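Local coordinates for protein Aar187cp (Eremothecium gossypii, PDB 3ZIL) that probably regulates sister-chromatid cohesion as the Wapl-type partner of cohesin, the chain being its helical C-terminal Wap1 domain, at residues 89-103 with 150-162. Residues are numbered along the deposited sequence; the frame is centred on the assembly and turned at random.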
loop_
_atom_site.group_PDB
_atom_site.type_symbol
_atom_site.label_atom_id
_atom_site.label_comp_id
_atom_site.label_asym_id
_atom_site.label_seq_id
_atom_site.Cartn_x
_atom_site.Cartn_y
_atom_site.Cartn_z
ATOM N N PHE A 89 -20.744 -5.563 4.451
ATOM C CA PHE A 89 -21.791 -5.151 3.493
ATOM C C PHE A 89 -22.638 -3.918 3.964
ATOM O O PHE A 89 -22.753 -2.946 3.233
ATOM C CB PHE A 89 -22.678 -6.356 3.074
ATOM C CG PHE A 89 -23.895 -5.951 2.313
ATOM C CD1 PHE A 89 -23.804 -5.552 0.969
ATOM C CD2 PHE A 89 -25.126 -5.863 2.956
ATOM C CE1 PHE A 89 -24.929 -5.149 0.267
ATOM C CE2 PHE A 89 -26.250 -5.426 2.256
ATOM C CZ PHE A 89 -26.150 -5.069 0.910
ATOM N N ILE A 90 -23.143 -3.930 5.213
ATOM C CA ILE A 90 -23.842 -2.829 5.790
ATOM C C ILE A 90 -23.008 -1.532 5.717
ATOM O O ILE A 90 -23.525 -0.464 5.276
ATOM C CB ILE A 90 -24.261 -3.148 7.252
ATOM C CG1 ILE A 90 -25.271 -4.282 7.229
ATOM C CG2 ILE A 90 -24.710 -1.870 7.992
ATOM C CD1 ILE A 90 -26.484 -3.946 6.383
ATOM N N ALA A 91 -21.765 -1.581 6.182
ATOM C CA ALA A 91 -20.923 -0.376 6.153
ATOM C C ALA A 91 -20.806 0.145 4.727
ATOM O O ALA A 91 -20.871 1.352 4.485
ATOM C CB ALA A 91 -19.527 -0.656 6.680
ATOM N N ASP A 92 -20.577 -0.766 3.796
ATOM C CA ASP A 92 -20.525 -0.401 2.379
ATOM C C ASP A 92 -21.884 0.023 1.746
ATOM O O ASP A 92 -21.882 0.855 0.880
ATOM C CB ASP A 92 -19.899 -1.535 1.607
ATOM C CG ASP A 92 -19.527 -1.180 0.162
ATOM O OD1 ASP A 92 -19.115 -0.015 -0.088
ATOM O OD2 ASP A 92 -19.608 -2.146 -0.703
ATOM N N LYS A 93 -23.013 -0.521 2.187
ATOM C CA LYS A 93 -24.294 -0.305 1.512
ATOM C C LYS A 93 -24.907 0.985 2.036
ATOM O O LYS A 93 -25.530 1.693 1.264
ATOM C CB LYS A 93 -25.259 -1.468 1.816
ATOM C CG LYS A 93 -26.495 -1.492 0.932
ATOM C CD LYS A 93 -26.172 -1.470 -0.563
ATOM C CE LYS A 93 -27.396 -0.954 -1.300
ATOM N NZ LYS A 93 -27.460 -1.664 -2.594
ATOM N N ILE A 94 -24.683 1.326 3.318
ATOM C CA ILE A 94 -25.287 2.546 3.908
ATOM C C ILE A 94 -24.269 3.133 4.809
ATOM O O ILE A 94 -24.410 3.095 6.067
ATOM C CB ILE A 94 -26.576 2.248 4.733
ATOM C CG1 ILE A 94 -26.300 1.083 5.734
ATOM C CG2 ILE A 94 -27.771 1.978 3.769
ATOM C CD1 ILE A 94 -27.382 0.909 6.840
ATOM N N PRO A 95 -23.206 3.654 4.194
ATOM C CA PRO A 95 -22.102 4.220 4.935
ATOM C C PRO A 95 -22.560 5.492 5.672
ATOM O O PRO A 95 -23.395 6.255 5.151
ATOM C CB PRO A 95 -21.089 4.598 3.799
ATOM C CG PRO A 95 -21.947 4.771 2.565
ATOM C CD PRO A 95 -22.944 3.631 2.736
ATOM N N LEU A 96 -22.040 5.738 6.869
ATOM C CA LEU A 96 -22.247 7.048 7.525
ATOM C C LEU A 96 -21.361 8.092 6.836
ATOM O O LEU A 96 -20.450 7.716 6.073
ATOM C CB LEU A 96 -21.822 6.993 9.009
ATOM C CG LEU A 96 -22.443 5.882 9.856
ATOM C CD1 LEU A 96 -21.687 5.768 11.169
ATOM C CD2 LEU A 96 -23.922 6.228 10.063
ATOM N N LEU A 97 -21.611 9.396 7.092
ATOM C CA LEU A 97 -20.729 10.423 6.557
ATOM C C LEU A 97 -19.341 10.180 7.086
ATOM O O LEU A 97 -19.227 9.598 8.192
ATOM C CB LEU A 97 -21.182 11.794 7.061
ATOM C CG LEU A 97 -22.621 12.245 6.853
ATOM C CD1 LEU A 97 -22.975 13.388 7.859
ATOM C CD2 LEU A 97 -22.761 12.614 5.381
ATOM N N ARG A 98 -18.314 10.705 6.378
ATOM C CA ARG A 98 -16.890 10.452 6.686
ATOM C C ARG A 98 -16.447 10.728 8.152
ATOM O O ARG A 98 -15.660 9.970 8.745
ATOM C CB ARG A 98 -15.909 11.152 5.673
ATOM C CG ARG A 98 -14.466 10.567 5.736
ATOM C CD ARG A 98 -13.544 10.790 4.503
ATOM N NE ARG A 98 -12.985 9.541 3.907
ATOM C CZ ARG A 98 -12.022 8.767 4.440
ATOM N NH1 ARG A 98 -11.495 9.095 5.620
ATOM N NH2 ARG A 98 -11.592 7.647 3.810
ATOM N N HIS A 99 -16.967 11.789 8.732
ATOM C CA HIS A 99 -16.510 12.230 10.047
ATOM C C HIS A 99 -17.471 11.822 11.142
ATOM O O HIS A 99 -17.340 12.241 12.303
ATOM C CB HIS A 99 -16.432 13.744 10.016
ATOM C CG HIS A 99 -17.746 14.400 9.553
ATOM N ND1 HIS A 99 -18.206 14.297 8.285
ATOM C CD2 HIS A 99 -18.719 15.147 10.263
ATOM C CE1 HIS A 99 -19.388 14.978 8.178
ATOM N NE2 HIS A 99 -19.699 15.475 9.384
ATOM N N ASP A 100 -18.473 11.026 10.816
ATOM C CA ASP A 100 -19.356 10.540 11.867
ATOM C C ASP A 100 -18.553 9.655 12.883
ATOM O O ASP A 100 -17.959 8.625 12.521
ATOM C CB ASP A 100 -20.466 9.772 11.212
ATOM C CG ASP A 100 -21.611 9.470 12.151
ATOM O OD1 ASP A 100 -21.361 9.119 13.328
ATOM O OD2 ASP A 100 -22.766 9.537 11.641
ATOM N N LYS A 101 -18.561 10.033 14.150
ATOM C CA LYS A 101 -17.827 9.251 15.120
ATOM C C LYS A 101 -18.312 7.792 15.298
ATOM O O LYS A 101 -17.595 6.981 15.919
ATOM C CB LYS A 101 -17.857 9.950 16.473
ATOM C CG LYS A 101 -17.077 11.263 16.479
ATOM C CD LYS A 101 -16.794 11.662 17.924
ATOM C CE LYS A 101 -17.109 13.118 18.148
ATOM N NZ LYS A 101 -16.130 13.954 17.400
ATOM N N ARG A 102 -19.500 7.459 14.780
ATOM C CA ARG A 102 -20.017 6.113 14.969
ATOM C C ARG A 102 -19.296 5.151 14.019
ATOM O O ARG A 102 -19.497 3.971 14.096
ATOM C CB ARG A 102 -21.554 6.036 14.801
ATOM C CG ARG A 102 -22.299 6.627 16.011
ATOM C CD ARG A 102 -23.774 6.816 15.630
ATOM N NE ARG A 102 -24.554 6.924 16.851
ATOM C CZ ARG A 102 -25.139 8.079 17.261
ATOM N NH1 ARG A 102 -25.116 9.177 16.497
ATOM N NH2 ARG A 102 -25.880 8.112 18.365
ATOM N N TRP A 103 -18.416 5.676 13.157
ATOM C CA TRP A 103 -17.476 4.812 12.472
ATOM C C TRP A 103 -16.551 4.093 13.482
ATOM O O TRP A 103 -16.174 2.948 13.242
ATOM C CB TRP A 103 -16.667 5.603 11.446
ATOM C CG TRP A 103 -17.322 5.777 10.088
ATOM C CD1 TRP A 103 -17.802 6.970 9.530
ATOM C CD2 TRP A 103 -17.604 4.756 9.077
ATOM N NE1 TRP A 103 -18.324 6.761 8.300
ATOM C CE2 TRP A 103 -18.234 5.457 7.952
ATOM C CE3 TRP A 103 -17.373 3.388 8.978
ATOM C CZ2 TRP A 103 -18.624 4.801 6.781
ATOM C CZ3 TRP A 103 -17.796 2.722 7.793
ATOM C CH2 TRP A 103 -18.398 3.413 6.731
ATOM N N TYR A 150 -13.297 -7.854 1.865
ATOM C CA TYR A 150 -14.250 -6.819 2.179
ATOM C C TYR A 150 -13.671 -5.800 3.241
ATOM O O TYR A 150 -13.947 -4.646 3.181
ATOM C CB TYR A 150 -15.625 -7.411 2.592
ATOM C CG TYR A 150 -16.787 -6.668 1.914
ATOM C CD1 TYR A 150 -16.707 -5.282 1.675
ATOM C CD2 TYR A 150 -17.946 -7.351 1.472
ATOM C CE1 TYR A 150 -17.727 -4.585 1.026
ATOM C CE2 TYR A 150 -18.976 -6.652 0.835
ATOM C CZ TYR A 150 -18.854 -5.269 0.606
ATOM O OH TYR A 150 -19.826 -4.569 -0.023
ATOM N N ALA A 151 -12.926 -6.274 4.228
ATOM C CA ALA A 151 -12.446 -5.457 5.311
ATOM C C ALA A 151 -11.345 -4.563 4.799
ATOM O O ALA A 151 -11.359 -3.343 5.099
ATOM C CB ALA A 151 -11.912 -6.348 6.410
ATOM N N LEU A 152 -10.447 -5.092 3.949
ATOM C CA LEU A 152 -9.458 -4.185 3.215
ATOM C C LEU A 152 -10.194 -3.025 2.457
ATOM O O LEU A 152 -9.829 -1.843 2.549
ATOM C CB LEU A 152 -8.660 -4.997 2.172
ATOM C CG LEU A 152 -7.579 -5.948 2.770
ATOM C CD1 LEU A 152 -7.132 -6.924 1.693
ATOM C CD2 LEU A 152 -6.326 -5.178 3.322
ATOM N N TYR A 153 -11.236 -3.430 1.713
ATOM C CA TYR A 153 -12.055 -2.478 0.958
ATOM C C TYR A 153 -12.724 -1.420 1.849
ATOM O O TYR A 153 -12.645 -0.269 1.568
ATOM C CB TYR A 153 -13.132 -3.204 0.142
ATOM C CG TYR A 153 -13.934 -2.269 -0.722
ATOM C CD1 TYR A 153 -13.412 -1.805 -1.952
ATOM C CD2 TYR A 153 -15.181 -1.818 -0.305
ATOM C CE1 TYR A 153 -14.135 -0.959 -2.754
ATOM C CE2 TYR A 153 -15.889 -0.947 -1.083
ATOM C CZ TYR A 153 -15.369 -0.537 -2.300
ATOM O OH TYR A 153 -16.123 0.357 -3.035
ATOM N N ILE A 154 -13.397 -1.841 2.931
ATOM C CA ILE A 154 -14.010 -0.907 3.800
ATOM C C ILE A 154 -12.977 0.068 4.346
ATOM O O ILE A 154 -13.232 1.290 4.407
ATOM C CB ILE A 154 -14.718 -1.603 5.002
ATOM C CG1 ILE A 154 -15.811 -2.523 4.497
ATOM C CG2 ILE A 154 -15.170 -0.523 6.002
ATOM C CD1 ILE A 154 -16.902 -1.684 3.760
ATOM N N TRP A 155 -11.863 -0.491 4.833
ATOM C CA TRP A 155 -10.821 0.257 5.490
ATOM C C TRP A 155 -10.249 1.294 4.566
ATOM O O TRP A 155 -10.093 2.455 4.960
ATOM C CB TRP A 155 -9.711 -0.745 5.883
ATOM C CG TRP A 155 -8.583 -0.146 6.710
ATOM C CD1 TRP A 155 -8.343 1.222 7.041
ATOM C CD2 TRP A 155 -7.458 -0.884 7.286
ATOM N NE1 TRP A 155 -7.177 1.358 7.763
ATOM C CE2 TRP A 155 -6.568 0.126 7.903
ATOM C CE3 TRP A 155 -7.070 -2.237 7.286
ATOM C CZ2 TRP A 155 -5.445 -0.246 8.586
ATOM C CZ3 TRP A 155 -5.910 -2.599 7.947
ATOM C CH2 TRP A 155 -5.120 -1.617 8.606
ATOM N N ALA A 156 -9.988 0.934 3.308
ATOM C CA ALA A 156 -9.328 1.880 2.414
ATOM C C ALA A 156 -10.414 2.827 1.882
ATOM O O ALA A 156 -10.103 3.945 1.493
ATOM C CB ALA A 156 -8.738 1.204 1.259
ATOM N N THR A 157 -11.671 2.426 1.914
ATOM C CA THR A 157 -12.675 3.284 1.173
ATOM C C THR A 157 -13.283 4.333 2.110
ATOM O O THR A 157 -13.552 5.457 1.720
ATOM C CB THR A 157 -13.800 2.450 0.511
ATOM O OG1 THR A 157 -13.227 1.506 -0.380
ATOM C CG2 THR A 157 -14.877 3.340 -0.271
ATOM N N TYR A 158 -13.554 3.934 3.333
ATOM C CA TYR A 158 -14.296 4.758 4.304
ATOM C C TYR A 158 -13.400 5.160 5.459
ATOM O O TYR A 158 -13.714 6.065 6.167
ATOM C CB TYR A 158 -15.499 3.935 4.850
ATOM C CG TYR A 158 -16.462 3.576 3.744
ATOM C CD1 TYR A 158 -17.199 4.555 3.096
ATOM C CD2 TYR A 158 -16.580 2.221 3.291
ATOM C CE1 TYR A 158 -18.062 4.213 1.999
ATOM C CE2 TYR A 158 -17.375 1.898 2.199
ATOM C CZ TYR A 158 -18.166 2.891 1.598
ATOM O OH TYR A 158 -18.991 2.515 0.535
ATOM N N LEU A 159 -12.276 4.480 5.668
ATOM C CA LEU A 159 -11.579 4.735 6.925
ATOM C C LEU A 159 -10.133 5.081 6.678
ATOM O O LEU A 159 -9.289 4.834 7.537
ATOM C CB LEU A 159 -11.698 3.541 7.867
ATOM C CG LEU A 159 -13.115 3.106 8.257
ATOM C CD1 LEU A 159 -13.080 1.770 9.002
ATOM C CD2 LEU A 159 -13.794 4.232 9.058
ATOM N N LEU A 160 -9.814 5.604 5.496
ATOM C CA LEU A 160 -8.432 6.014 5.253
ATOM C C LEU A 160 -8.270 7.255 6.182
ATOM O O LEU A 160 -7.274 7.926 6.143
ATOM C CB LEU A 160 -8.171 6.281 3.766
ATOM C CG LEU A 160 -6.782 5.998 3.120
ATOM C CD1 LEU A 160 -6.232 4.628 3.468
ATOM C CD2 LEU A 160 -6.782 6.151 1.607
ATOM N N TYR A 161 -9.321 7.500 6.995
ATOM C CA TYR A 161 -9.365 8.272 8.277
ATOM C C TYR A 161 -8.041 8.916 8.581
ATOM O O TYR A 161 -7.595 9.694 7.760
ATOM C CB TYR A 161 -9.891 7.424 9.476
ATOM C CG TYR A 161 -11.238 7.823 10.073
ATOM C CD1 TYR A 161 -11.904 8.994 9.665
ATOM C CD2 TYR A 161 -11.836 7.042 11.082
ATOM C CE1 TYR A 161 -13.131 9.356 10.221
ATOM C CE2 TYR A 161 -13.065 7.403 11.646
ATOM C CZ TYR A 161 -13.709 8.561 11.212
ATOM O OH TYR A 161 -14.925 8.943 11.762
ATOM N N THR A 162 -7.359 8.645 9.687
ATOM C CA THR A 162 -7.644 7.792 10.847
ATOM C C THR A 162 -6.239 7.969 11.354
ATOM O O THR A 162 -5.314 8.207 10.554
ATOM C CB THR A 162 -7.863 6.319 10.482
#
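The carboxylate of D92 is gripped by two tyrosines, one on each oxygen. Y158 OH donates to D92 OD1 at 2.6 Å. Y150 OH donates to D92 OD2 at 2.5 Å, each carboxylate oxygen accepting through its anti lone pair. Both phenols cross the acid at roughly a right angle, their ring planes 57° (Y158) and 73° (Y150) from the carboxylate. CG of D92 stands anti to its own N, which lowers the group as a knob into a hole of Y150, Y153, I154 and Y158. There the ring edge of Y153 faces it, with CE2 3.5 Å from D92 OD1. The salt bridge from K143 to OD2 would favour the ionised acid.

Further along, CB of Y158 sits over the six-membered ring of W103, 3.9 Å from its centroid, a CH-pi contact. The two rings are nearly parallel but slid apart, so they barely overlap. P95 CB packs 3.5 Å from Y158 CE1, and L159 CD2 meets W103 CE3 at 3.7 Å. W103 NE1 also makes a bent bond to L97 O (3.0 Å), coming in from above the carbonyl plane. One face of the R98 guanidinium lies against Y158 O, 3.4 Å from its plane; the poorly ordered Y161 turns its ring edge to D100 O.

Within the all-helical Wap1 domain, helical segments 89-93 and 150-158, 34° apart in direction, meet through D92, and the chain onward to W103 folds over Y158 and L159. W69 of helix 54-72 meets W103 edge-to-face; L159 also touches L108 of helix 108-116.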